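Local structure of HhaI Restriction Endonuclease (Haemophilus parahaemolyticus, 6UKF) at residues 154-159 / 226-231; 83-88 / 104-109; 148-153 / 232-237. The protein probably recognises the sequence GCGC in double-stranded DNA and cleaves it, as a type II restriction endonuclease belonging to a restriction-modification system. All coordinates share one frame; numbering follows the deposited sequence. Where two conformers were deposited one is given.

Contact 1: residues 154-159 / 226-231. With EDO (1,2-ethanediol), chain D; nucleotides of chain C.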
loop_
_atom_site.group_PDB
_atom_site.type_symbol
_atom_site.label_atom_id
_atom_site.label_comp_id
_atom_site.label_asym_id
_atom_site.label_seq_id
_atom_site.Cartn_x
_atom_site.Cartn_y
_atom_site.Cartn_z
ATOM N N TYR A 154 6.587 -10.570 -8.369
ATOM C CA TYR A 154 5.535 -10.329 -9.347
ATOM C C TYR A 154 4.384 -11.258 -8.988
ATOM O O TYR A 154 4.541 -12.483 -9.028
ATOM C CB TYR A 154 6.052 -10.627 -10.753
ATOM C CG TYR A 154 5.085 -10.327 -11.880
ATOM C CD1 TYR A 154 4.501 -9.074 -12.022
ATOM C CD2 TYR A 154 4.793 -11.294 -12.831
ATOM C CE1 TYR A 154 3.634 -8.808 -13.072
ATOM C CE2 TYR A 154 3.934 -11.036 -13.878
ATOM C CZ TYR A 154 3.357 -9.795 -13.997
ATOM O OH TYR A 154 2.506 -9.553 -15.052
ATOM N N ARG A 155 3.245 -10.685 -8.605
ATOM C CA ARG A 155 2.129 -11.498 -8.148
ATOM C C ARG A 155 0.808 -10.859 -8.539
ATOM O O ARG A 155 0.695 -9.635 -8.645
ATOM C CB ARG A 155 2.156 -11.717 -6.627
ATOM C CG ARG A 155 1.885 -10.480 -5.762
ATOM C CD ARG A 155 1.974 -10.866 -4.293
ATOM N NE ARG A 155 1.856 -9.745 -3.363
ATOM C CZ ARG A 155 0.721 -9.349 -2.788
ATOM N NH1 ARG A 155 -0.425 -9.965 -3.050
ATOM N NH2 ARG A 155 0.733 -8.324 -1.948
ATOM N N ILE A 156 -0.191 -11.716 -8.750
ATOM C CA ILE A 156 -1.563 -11.252 -8.886
ATOM C C ILE A 156 -1.980 -10.595 -7.585
ATOM O O ILE A 156 -1.863 -11.190 -6.507
ATOM C CB ILE A 156 -2.488 -12.441 -9.192
ATOM C CG1 ILE A 156 -2.135 -13.074 -10.537
ATOM C CG2 ILE A 156 -3.951 -12.003 -9.152
ATOM C CD1 ILE A 156 -2.844 -14.396 -10.784
ATOM N N LYS A 157 -2.481 -9.368 -7.671
ATOM C CA LYS A 157 -3.126 -8.730 -6.526
ATOM C C LYS A 157 -4.485 -8.216 -6.987
ATOM O O LYS A 157 -4.576 -7.215 -7.705
ATOM C CB LYS A 157 -2.279 -7.629 -5.899
ATOM C CG LYS A 157 -2.934 -7.040 -4.651
ATOM C CD LYS A 157 -1.946 -6.325 -3.732
ATOM C CE LYS A 157 -1.238 -5.161 -4.414
ATOM N NZ LYS A 157 -2.155 -4.045 -4.777
ATOM N N LYS A 158 -5.531 -8.931 -6.583
ATOM C CA LYS A 158 -6.896 -8.534 -6.882
ATOM C C LYS A 158 -7.112 -7.073 -6.511
ATOM O O LYS A 158 -6.627 -6.600 -5.481
ATOM C CB LYS A 158 -7.830 -9.419 -6.058
ATOM C CG LYS A 158 -9.298 -9.270 -6.362
ATOM C CD LYS A 158 -10.100 -10.102 -5.381
ATOM C CE LYS A 158 -11.586 -10.035 -5.656
ATOM N NZ LYS A 158 -12.356 -10.770 -4.614
ATOM N N SER A 159 -7.847 -6.358 -7.360
ATOM C CA SER A 159 -8.179 -4.974 -7.065
ATOM C C SER A 159 -9.162 -4.904 -5.899
ATOM O O SER A 159 -9.706 -5.912 -5.438
ATOM C CB SER A 159 -8.736 -4.277 -8.306
ATOM O OG SER A 159 -7.737 -4.144 -9.306
ATOM N N PHE A 226 -8.047 -8.987 -11.623
ATOM C CA PHE A 226 -7.005 -9.846 -11.063
ATOM C C PHE A 226 -5.694 -9.664 -11.820
ATOM O O PHE A 226 -5.086 -10.622 -12.299
ATOM C CB PHE A 226 -7.411 -11.318 -11.076
ATOM C CG PHE A 226 -8.526 -11.654 -10.133
ATOM C CD1 PHE A 226 -8.253 -12.135 -8.864
ATOM C CD2 PHE A 226 -9.846 -11.499 -10.519
ATOM C CE1 PHE A 226 -9.277 -12.451 -7.994
ATOM C CE2 PHE A 226 -10.875 -11.814 -9.654
ATOM C CZ PHE A 226 -10.589 -12.291 -8.389
ATOM N N ASN A 227 -5.260 -8.417 -11.978
ATOM C CA ASN A 227 -4.007 -8.162 -12.671
ATOM C C ASN A 227 -2.819 -8.374 -11.731
ATOM O O ASN A 227 -2.966 -8.501 -10.513
ATOM C CB ASN A 227 -4.004 -6.757 -13.273
ATOM C CG ASN A 227 -4.966 -6.627 -14.442
ATOM O OD1 ASN A 227 -5.328 -7.624 -15.071
ATOM N ND2 ASN A 227 -5.386 -5.402 -14.738
ATOM N N ALA A 228 -1.627 -8.425 -12.320
ATOM C CA ALA A 228 -0.403 -8.751 -11.605
ATOM C C ALA A 228 0.513 -7.538 -11.561
ATOM O O ALA A 228 0.647 -6.805 -12.549
ATOM C CB ALA A 228 0.323 -9.920 -12.276
ATOM N N ASN A 229 1.148 -7.366 -10.416
ATOM C CA ASN A 229 2.036 -6.215 -10.200
ATOM C C ASN A 229 3.384 -6.652 -9.645
ATOM O O ASN A 229 3.460 -7.625 -8.869
ATOM C CB ASN A 229 1.415 -5.180 -9.248
ATOM C CG ASN A 229 0.624 -5.778 -8.097
ATOM O OD1 ASN A 229 -0.515 -5.375 -7.847
ATOM N ND2 ASN A 229 1.214 -6.727 -7.378
ATOM N N VAL A 230 4.421 -5.970 -10.104
ATOM C CA VAL A 230 5.675 -5.958 -9.372
ATOM C C VAL A 230 5.435 -5.188 -8.085
ATOM O O VAL A 230 4.852 -4.099 -8.104
ATOM C CB VAL A 230 6.763 -5.292 -10.225
ATOM C CG1 VAL A 230 8.045 -5.142 -9.437
ATOM C CG2 VAL A 230 6.996 -6.095 -11.497
ATOM N N ILE A 231 5.846 -5.758 -6.959
ATOM C CA ILE A 231 5.548 -5.159 -5.662
ATOM C C ILE A 231 6.703 -5.445 -4.716
ATOM O O ILE A 231 7.274 -6.539 -4.717
ATOM C CB ILE A 231 4.175 -5.631 -5.133
ATOM C CG1 ILE A 231 3.858 -4.982 -3.786
ATOM C CG2 ILE A 231 4.116 -7.154 -5.044
ATOM C CD1 ILE A 231 2.389 -5.006 -3.454
HETATM C C1 EDO D . -10.563 -13.532 -3.874
HETATM O O1 EDO D . -11.541 -13.687 -4.908
HETATM C C2 EDO D . -11.152 -14.022 -2.557
HETATM O O2 EDO D . -12.099 -13.054 -2.089
ATOM P P DT C 4 -2.144 -18.255 -2.129
ATOM O OP1 DT C 4 -3.255 -19.234 -2.169
ATOM O OP2 DT C 4 -1.248 -18.101 -3.295
ATOM O "O5'" DT C 4 -2.760 -16.837 -1.769
ATOM C "C5'" DT C 4 -3.590 -16.726 -0.637
ATOM C "C4'" DT C 4 -3.980 -15.290 -0.403
ATOM O "O4'" DT C 4 -2.869 -14.571 0.129
ATOM C "C3'" DT C 4 -4.409 -14.525 -1.655
ATOM O "O3'" DT C 4 -5.845 -14.552 -1.709
ATOM C "C2'" DT C 4 -3.798 -13.124 -1.493
ATOM C "C1'" DT C 4 -3.022 -13.204 -0.177
ATOM N N1 DT C 4 -1.651 -12.629 -0.179
ATOM C C2 DT C 4 -1.379 -11.547 0.622
ATOM O O2 DT C 4 -2.219 -10.992 1.307
ATOM N N3 DT C 4 -0.082 -11.115 0.578
ATOM C C4 DT C 4 0.955 -11.661 -0.155
ATOM O O4 DT C 4 2.090 -11.202 -0.126
ATOM C C5 DT C 4 0.608 -12.810 -0.955
ATOM C C7 DT C 4 1.648 -13.485 -1.787
ATOM C C6 DT C 4 -0.660 -13.244 -0.919
ATOM P P DG C 5 -6.672 -13.819 -2.866
ATOM O OP1 DG C 5 -7.926 -14.589 -3.021
ATOM O OP2 DG C 5 -5.820 -13.580 -4.051
ATOM O "O5'" DG C 5 -7.067 -12.435 -2.201
ATOM C "C5'" DG C 5 -7.784 -12.417 -0.980
ATOM C "C4'" DG C 5 -8.028 -10.989 -0.575
ATOM O "O4'" DG C 5 -6.768 -10.388 -0.157
ATOM C "C3'" DG C 5 -8.548 -10.112 -1.717
ATOM O "O3'" DG C 5 -9.455 -9.150 -1.237
ATOM C "C2'" DG C 5 -7.260 -9.471 -2.233
ATOM C "C1'" DG C 5 -6.563 -9.207 -0.900
ATOM N N9 DG C 5 -5.156 -8.905 -0.993
ATOM C C8 DG C 5 -4.197 -9.527 -1.750
ATOM N N7 DG C 5 -3.013 -8.989 -1.622
ATOM C C5 DG C 5 -3.212 -7.943 -0.723
ATOM C C6 DG C 5 -2.300 -6.991 -0.195
ATOM O O6 DG C 5 -1.090 -6.873 -0.425
ATOM N N1 DG C 5 -2.928 -6.107 0.678
ATOM C C2 DG C 5 -4.260 -6.132 1.000
ATOM N N2 DG C 5 -4.683 -5.197 1.860
ATOM N N3 DG C 5 -5.119 -7.014 0.517
ATOM C C4 DG C 5 -4.526 -7.882 -0.336
ATOM P P DC C 6 -11.038 -9.420 -1.257
ATOM O OP1 DC C 6 -11.281 -10.768 -0.701
ATOM O OP2 DC C 6 -11.575 -9.081 -2.593
ATOM O "O5'" DC C 6 -11.586 -8.318 -0.238
ATOM C "C5'" DC C 6 -11.351 -8.467 1.157
ATOM C "C4'" DC C 6 -11.041 -7.140 1.817
ATOM O "O4'" DC C 6 -9.714 -6.685 1.409
ATOM C "C3'" DC C 6 -11.977 -5.980 1.472
ATOM O "O3'" DC C 6 -12.089 -5.123 2.604
ATOM C "C2'" DC C 6 -11.268 -5.322 0.295
ATOM C "C1'" DC C 6 -9.820 -5.424 0.756
ATOM N N1 DC C 6 -8.787 -5.364 -0.311
ATOM C C2 DC C 6 -7.584 -4.723 -0.030
ATOM O O2 DC C 6 -7.425 -4.219 1.087
ATOM N N3 DC C 6 -6.629 -4.663 -0.989
ATOM C C4 DC C 6 -6.840 -5.226 -2.178
ATOM N N4 DC C 6 -5.864 -5.144 -3.089
ATOM C C5 DC C 6 -8.060 -5.897 -2.484
ATOM C C6 DC C 6 -8.998 -5.945 -1.527
HETATM O O HOH W 1 -5.751 -6.136 -10.028
#
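K158 lies alongside F226, the two side chains pointing the same way at the DNA end of an antiparallel strand pair. Starting from CB, K158 touches F226 CE1 and C2' of DG5 in chain C. With CG anti to the backbone N (chi1 -173°), CG comes over the face of the ring, 4.0 Å from the F226 centroid, as a CH-pi contact displaced toward the rim. CD lies against CE1, and CE passes 3.7 Å from F226 CZ. The extended chain then delivers NZ of K158 to OP2 of DC6 of chain C, 2.7 Å away, with a weak second bond to an ethanediol. The same residue also reads the base: K158 O accepts N4 of DC6 at 2.9 Å.

R155 makes the classic two-pronged arginine-guanine match with DG5 of chain C. Its NH1 meets N7 at 3.1 Å and almost straight (178°), while NH2 meets O6 at 2.8 Å and is also held by Q53. One face of the guanidinium lies over C4 of DT4 of chain C. Behind these readers, R155 and N229 exchange two backbone hydrogen bonds, and K157 N reaches N227 O at 3.0 Å, which ties the base-reading residues to the strand beside them.

On the other face of the sheet, Y154 CZ rests 3.5 Å from A228 CB, and Y154 OH bonds to L59 O. Strand 228-236 lies between 148-156 and 51-62 in the sheet, while M89 of helix 80-91 packs on Y154 and V230.

Contact 2: residues 83-88 / 104-109; sequences QKIMQF and KIIPLP
F88, on helix 80-91, sets its ring among three consecutive residues, I106, P107 and L108, where the chain leaves edge strand 104-105 through an inverse gamma turn centred on P107. Helix 80-91 packs here on the loop that follows strand 104-105, and the side chains that meet across the contact are all apolar.

Three parts of the F88 ring are engaged. CZ meets CG of P107 at 3.6 Å, the aromatic side chain and the proline crossing at about a right angle. F88 and L108 slide past each other in opposite directions, F88 CD2 being 3.8 Å from L108 CD2, and F88 CD1 comes within 4.1 Å of CG2 of I106. All three approaches are oblique to the ring. The first torsion of F88 (chi1 177°) puts CG, the root of the ring, anti to the backbone N on the side chain's way to the loop. One helical turn back, I85 extends the patch: the I85 and I106 side chains cross at about a right angle, with I85 CG2 4.1 Å from I106 CD1, and I85 CG1 meets CD1 of L108.

Further out, the turn itself presents these groups, closed by a weak bond from L108 N to I106 O. I106 is also tied by backbone hydrogen bonding to C152, and K104 to Y154, so the segment pairs with strand 148-156 at the edge of the antiparallel sheet. Y96 of helix 93-96 packs on F88, I106 and P107, while F113 of helix 110-123 packs on I85, I106 and L108. F57 of strand 51-62 touches I85 as well. The leucine tip reaches right to the helix backbone: L108 CD1 stands 3.8 Å from K84 O, the carbonyl oxygen that accepts the helical hydrogen bond from F88 N.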
loop_
_atom_site.group_PDB
_atom_site.type_symbol
_atom_site.label_atom_id
_atom_site.label_comp_id
_atom_site.label_asym_id
_atom_site.label_seq_id
_atom_site.Cartn_x
_atom_site.Cartn_y
_atom_site.Cartn_z
ATOM N N GLN A 83 12.821 -0.131 -15.679
ATOM C CA GLN A 83 13.238 -0.722 -16.946
ATOM C C GLN A 83 14.105 -1.954 -16.727
ATOM O O GLN A 83 13.970 -2.950 -17.447
ATOM C CB GLN A 83 13.958 0.330 -17.795
ATOM C CG GLN A 83 12.995 1.206 -18.578
ATOM C CD GLN A 83 13.576 2.546 -18.977
ATOM O OE1 GLN A 83 14.715 2.874 -18.648
ATOM N NE2 GLN A 83 12.785 3.336 -19.692
ATOM N N LYS A 84 15.001 -1.912 -15.737
ATOM C CA LYS A 84 15.820 -3.084 -15.446
ATOM C C LYS A 84 14.952 -4.267 -15.032
ATOM O O LYS A 84 15.196 -5.404 -15.452
ATOM C CB LYS A 84 16.831 -2.769 -14.345
ATOM C CG LYS A 84 17.889 -1.742 -14.719
ATOM C CD LYS A 84 18.795 -1.445 -13.535
ATOM C CE LYS A 84 19.599 -0.172 -13.743
ATOM N NZ LYS A 84 20.359 -0.175 -15.023
ATOM N N ILE A 85 13.934 -4.015 -14.209
ATOM C CA ILE A 85 13.041 -5.084 -13.772
ATOM C C ILE A 85 12.271 -5.646 -14.959
ATOM O O ILE A 85 12.185 -6.866 -15.147
ATOM C CB ILE A 85 12.097 -4.570 -12.670
ATOM C CG1 ILE A 85 12.897 -4.199 -11.418
ATOM C CG2 ILE A 85 11.031 -5.613 -12.355
ATOM C CD1 ILE A 85 12.105 -3.403 -10.406
ATOM N N MET A 86 11.687 -4.761 -15.770
ATOM C CA MET A 86 10.938 -5.211 -16.938
ATOM C C MET A 86 11.829 -5.983 -17.897
ATOM O O MET A 86 11.415 -7.005 -18.457
ATOM C CB MET A 86 10.332 -4.008 -17.655
ATOM C CG MET A 86 9.216 -3.341 -16.890
ATOM S SD MET A 86 8.619 -1.846 -17.694
ATOM C CE MET A 86 8.093 -2.475 -19.287
ATOM N N GLN A 87 13.053 -5.501 -18.110
ATOM C CA GLN A 87 13.972 -6.189 -19.007
ATOM C C GLN A 87 14.283 -7.587 -18.493
ATOM O O GLN A 87 14.256 -8.562 -19.252
ATOM C CB GLN A 87 15.249 -5.366 -19.150
ATOM C CG GLN A 87 16.361 -6.060 -19.904
ATOM C CD GLN A 87 17.563 -5.169 -20.088
ATOM O OE1 GLN A 87 17.432 -3.980 -20.380
ATOM N NE2 GLN A 87 18.746 -5.737 -19.911
ATOM N N PHE A 88 14.573 -7.709 -17.196
ATOM C CA PHE A 88 14.865 -9.025 -16.645
ATOM C C PHE A 88 13.678 -9.964 -16.818
ATOM O O PHE A 88 13.834 -11.114 -17.245
ATOM C CB PHE A 88 15.245 -8.925 -15.170
ATOM C CG PHE A 88 15.492 -10.260 -14.542
ATOM C CD1 PHE A 88 14.457 -10.968 -13.955
ATOM C CD2 PHE A 88 16.752 -10.831 -14.579
ATOM C CE1 PHE A 88 14.678 -12.209 -13.400
ATOM C CE2 PHE A 88 16.980 -12.072 -14.022
ATOM C CZ PHE A 88 15.942 -12.762 -13.430
ATOM N N LYS A 104 6.220 -14.743 -7.899
ATOM C CA LYS A 104 7.556 -15.228 -8.218
ATOM C C LYS A 104 8.551 -14.110 -7.962
ATOM O O LYS A 104 8.416 -13.009 -8.509
ATOM C CB LYS A 104 7.678 -15.730 -9.659
ATOM C CG LYS A 104 9.055 -16.318 -9.951
ATOM C CD LYS A 104 9.106 -17.079 -11.265
ATOM C CE LYS A 104 8.475 -18.456 -11.139
ATOM N NZ LYS A 104 8.620 -19.248 -12.386
ATOM N N ILE A 105 9.552 -14.406 -7.136
ATOM C CA ILE A 105 10.537 -13.413 -6.742
ATOM C C ILE A 105 11.400 -13.041 -7.938
ATOM O O ILE A 105 11.590 -13.827 -8.878
ATOM C CB ILE A 105 11.374 -13.986 -5.584
ATOM C CG1 ILE A 105 12.183 -12.894 -4.883
ATOM C CG2 ILE A 105 12.285 -15.103 -6.090
ATOM C CD1 ILE A 105 12.508 -13.237 -3.448
ATOM N N ILE A 106 11.921 -11.818 -7.911
ATOM C CA ILE A 106 12.765 -11.284 -8.967
ATOM C C ILE A 106 14.187 -11.180 -8.412
ATOM O O ILE A 106 14.442 -10.365 -7.514
ATOM C CB ILE A 106 12.248 -9.928 -9.467
ATOM C CG1 ILE A 106 10.872 -10.116 -10.114
ATOM C CG2 ILE A 106 13.223 -9.322 -10.463
ATOM C CD1 ILE A 106 10.001 -8.872 -10.113
ATOM N N PRO A 107 15.142 -12.002 -8.905
ATOM C CA PRO A 107 16.485 -12.074 -8.322
ATOM C C PRO A 107 17.467 -11.046 -8.885
ATOM O O PRO A 107 18.602 -11.374 -9.246
ATOM C CB PRO A 107 16.922 -13.498 -8.669
ATOM C CG PRO A 107 16.304 -13.717 -10.013
ATOM C CD PRO A 107 14.951 -13.036 -9.941
ATOM N N LEU A 108 17.044 -9.798 -8.958
ATOM C CA LEU A 108 17.969 -8.741 -9.335
ATOM C C LEU A 108 18.678 -8.208 -8.101
ATOM O O LEU A 108 18.250 -8.454 -6.970
ATOM C CB LEU A 108 17.217 -7.608 -10.025
ATOM C CG LEU A 108 16.823 -7.882 -11.475
ATOM C CD1 LEU A 108 15.890 -6.795 -11.978
ATOM C CD2 LEU A 108 18.056 -7.991 -12.360
ATOM N N PRO A 109 19.779 -7.481 -8.282
ATOM C CA PRO A 109 20.471 -6.909 -7.122
ATOM C C PRO A 109 19.531 -6.054 -6.287
ATOM O O PRO A 109 18.719 -5.292 -6.815
ATOM C CB PRO A 109 21.588 -6.071 -7.754
ATOM C CG PRO A 109 21.856 -6.744 -9.059
ATOM C CD PRO A 109 20.503 -7.209 -9.538
#

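Contact 3: residues 148-153 / 232-237; sequences FNVSCT and FSISLK. With CA (calcium ion), chain R; EDO (1,2-ethanediol), chain F; PO4 (phosphate ion), chain Q.
F148 holds its ring between two methyl groups of the opposing strand. I234 CD1 sits over the centre of one face, 3.6 Å from the F148 centroid and 13° off the normal; L236 CD1 lies over the opposite face, 4.1 Å from the centroid and shifted toward the rim. The second ring, F232, takes C152 SG obliquely, 4.3 Å from its centroid, as a sulfur-aromatic contact, and it is stacked with W116 of helix 110-123. V150 rests beside I234 on this same apolar face.

Two hydrogen-bonded pairs join the antiparallel strands, N149 with S235 and S151 with S233, each through two backbone bonds. With OG of S151 held between its own backbone N and carbonyl carbon (chi1 67°), that oxygen binds the calcium ion at 2.8 Å and shares a hydrogen bond with ethanediol O1 at 2.6 Å. T153 also belongs to the metal site, though in one of its two conformers OG1 lies well beyond bonding distance of the ion. At the far end K237 NZ bonds to phosphate O1 at 2.8 Å, as well as to E145 O.

The sheet divides its chemistry by face. V150, C152 and F232 meet helix 110-123, and F144 covers F148 and I234; the serines and N149 line the polar face, where S151 OG binds calcium through a long contact that probably contributes modestly.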
loop_
_atom_site.group_PDB
_atom_site.type_symbol
_atom_site.label_atom_id
_atom_site.label_comp_id
_atom_site.label_asym_id
_atom_site.label_seq_id
_atom_site.Cartn_x
_atom_site.Cartn_y
_atom_site.Cartn_z
ATOM N N PHE A 148 16.353 -0.898 5.779
ATOM C CA PHE A 148 15.452 -1.957 5.357
ATOM C C PHE A 148 16.131 -2.888 4.370
ATOM O O PHE A 148 16.832 -2.442 3.456
ATOM C CB PHE A 148 14.196 -1.387 4.679
ATOM C CG PHE A 148 13.168 -0.869 5.641
ATOM C CD1 PHE A 148 12.309 -1.739 6.286
ATOM C CD2 PHE A 148 13.053 0.487 5.894
ATOM C CE1 PHE A 148 11.358 -1.270 7.170
ATOM C CE2 PHE A 148 12.102 0.963 6.778
ATOM C CZ PHE A 148 11.254 0.082 7.418
ATOM N N ASN A 149 15.919 -4.185 4.570
ATOM C CA ASN A 149 16.127 -5.167 3.520
ATOM C C ASN A 149 14.934 -5.125 2.574
ATOM O O ASN A 149 13.800 -4.883 2.993
ATOM C CB ASN A 149 16.235 -6.567 4.121
ATOM C CG ASN A 149 17.427 -6.713 5.054
ATOM O OD1 ASN A 149 17.290 -7.146 6.199
ATOM N ND2 ASN A 149 18.602 -6.345 4.567
ATOM N N VAL A 150 15.196 -5.353 1.288
ATOM C CA VAL A 150 14.175 -5.228 0.255
ATOM C C VAL A 150 14.170 -6.472 -0.617
ATOM O O VAL A 150 15.228 -7.006 -0.964
ATOM C CB VAL A 150 14.398 -3.972 -0.616
ATOM C CG1 VAL A 150 13.246 -3.798 -1.604
ATOM C CG2 VAL A 150 14.560 -2.741 0.257
ATOM N N SER A 151 12.972 -6.931 -0.970
ATOM C CA SER A 151 12.784 -7.956 -1.982
ATOM C C SER A 151 11.661 -7.519 -2.914
ATOM O O SER A 151 10.916 -6.574 -2.636
ATOM C CB SER A 151 12.475 -9.327 -1.367
ATOM O OG SER A 151 11.213 -9.330 -0.729
ATOM N N CYS A 152 11.542 -8.225 -4.032
ATOM C CA CYS A 152 10.638 -7.829 -5.101
ATOM C C CYS A 152 10.011 -9.074 -5.701
ATOM O O CYS A 152 10.717 -10.037 -6.007
ATOM C CB CYS A 152 11.416 -7.052 -6.167
ATOM S SG CYS A 152 10.466 -6.565 -7.600
ATOM N N THR A 153 8.688 -9.059 -5.860
ATOM C CA THR A 153 7.986 -10.183 -6.453
ATOM C C THR A 153 6.962 -9.677 -7.458
ATOM O O THR A 153 6.544 -8.518 -7.432
ATOM C CB THR A 153 7.308 -11.061 -5.390
ATOM O OG1 THR A 153 6.997 -12.340 -5.960
ATOM C CG2 THR A 153 6.027 -10.411 -4.871
ATOM N N PHE A 232 7.054 -4.443 -3.920
ATOM C CA PHE A 232 8.239 -4.484 -3.078
ATOM C C PHE A 232 7.862 -4.760 -1.633
ATOM O O PHE A 232 6.884 -4.215 -1.117
ATOM C CB PHE A 232 8.995 -3.162 -3.191
ATOM C CG PHE A 232 9.448 -2.870 -4.586
ATOM C CD1 PHE A 232 8.659 -2.131 -5.448
ATOM C CD2 PHE A 232 10.639 -3.393 -5.060
ATOM C CE1 PHE A 232 9.064 -1.889 -6.745
ATOM C CE2 PHE A 232 11.049 -3.150 -6.358
ATOM C CZ PHE A 232 10.259 -2.396 -7.201
ATOM N N SER A 233 8.642 -5.622 -0.992
ATOM C CA SER A 233 8.502 -5.918 0.423
ATOM C C SER A 233 9.764 -5.475 1.144
ATOM O O SER A 233 10.872 -5.587 0.609
ATOM C CB SER A 233 8.275 -7.411 0.653
ATOM O OG SER A 233 7.003 -7.799 0.168
ATOM N N ILE A 234 9.591 -4.960 2.355
ATOM C CA ILE A 234 10.706 -4.457 3.140
ATOM C C ILE A 234 10.636 -5.043 4.540
ATOM O O ILE A 234 9.554 -5.292 5.083
ATOM C CB ILE A 234 10.755 -2.910 3.169
ATOM C CG1 ILE A 234 9.546 -2.323 3.902
ATOM C CG2 ILE A 234 10.844 -2.373 1.747
ATOM C CD1 ILE A 234 9.589 -0.805 4.019
ATOM N N SER A 235 11.811 -5.282 5.119
ATOM C CA SER A 235 11.929 -5.793 6.476
ATOM C C SER A 235 13.001 -4.989 7.196
ATOM O O SER A 235 14.137 -4.904 6.719
ATOM C CB SER A 235 12.298 -7.277 6.467
ATOM O OG SER A 235 12.280 -7.810 7.778
ATOM N N LEU A 236 12.636 -4.406 8.333
ATOM C CA LEU A 236 13.567 -3.578 9.086
ATOM C C LEU A 236 14.779 -4.400 9.507
ATOM O O LEU A 236 14.646 -5.520 10.006
ATOM C CB LEU A 236 12.853 -3.006 10.311
ATOM C CG LEU A 236 13.578 -1.925 11.116
ATOM C CD1 LEU A 236 13.882 -0.703 10.268
ATOM C CD2 LEU A 236 12.734 -1.530 12.318
ATOM N N LYS A 237 15.967 -3.840 9.297
ATOM C CA LYS A 237 17.200 -4.525 9.653
ATOM C C LYS A 237 17.359 -4.621 11.166
ATOM O O LYS A 237 16.938 -3.739 11.918
ATOM C CB LYS A 237 18.401 -3.783 9.075
ATOM C CG LYS A 237 18.512 -3.884 7.569
ATOM C CD LYS A 237 19.688 -3.084 7.054
ATOM C CE LYS A 237 20.030 -3.462 5.626
ATOM N NZ LYS A 237 21.276 -2.797 5.165
HETATM CA CA CA R . 8.979 -10.485 -2.021
HETATM C C1 EDO F . 11.600 -8.429 2.805
HETATM O O1 EDO F . 11.178 -9.457 1.905
HETATM C C2 EDO F . 13.045 -8.048 2.507
HETATM O O2 EDO F . 13.895 -9.190 2.643
HETATM P P PO4 Q . 24.339 -1.180 5.779
HETATM O O1 PO4 Q . 23.712 -2.314 6.553
HETATM O O2 PO4 Q . 25.762 -1.538 5.433
HETATM O O3 PO4 Q . 23.558 -0.936 4.512
HETATM O O4 PO4 Q . 24.330 0.074 6.618
HETATM O O HOH W 2 15.358 -7.912 8.509
#

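All three contacts meet on one five-stranded antiparallel sheet. Contacts 1 and 3 are successive lengths of the same ladder between strands 148-156 and 228-236, their centres about 17 Å apart, joined by T153 O and I231 N. Contact 2 lies at the edge, about 15 Å from contact 1 and 14 Å from contact 3 between centres, where strand 104-105 pairs with 148-156. Along the chain contact 2 closes before the others open, and contact 1 is nested within the loop closed by contact 3. The ladder thus runs from the calcium-binding part to the DNA-reading end, with contact 2 packing helix 80-91 against the loop after its edge strand.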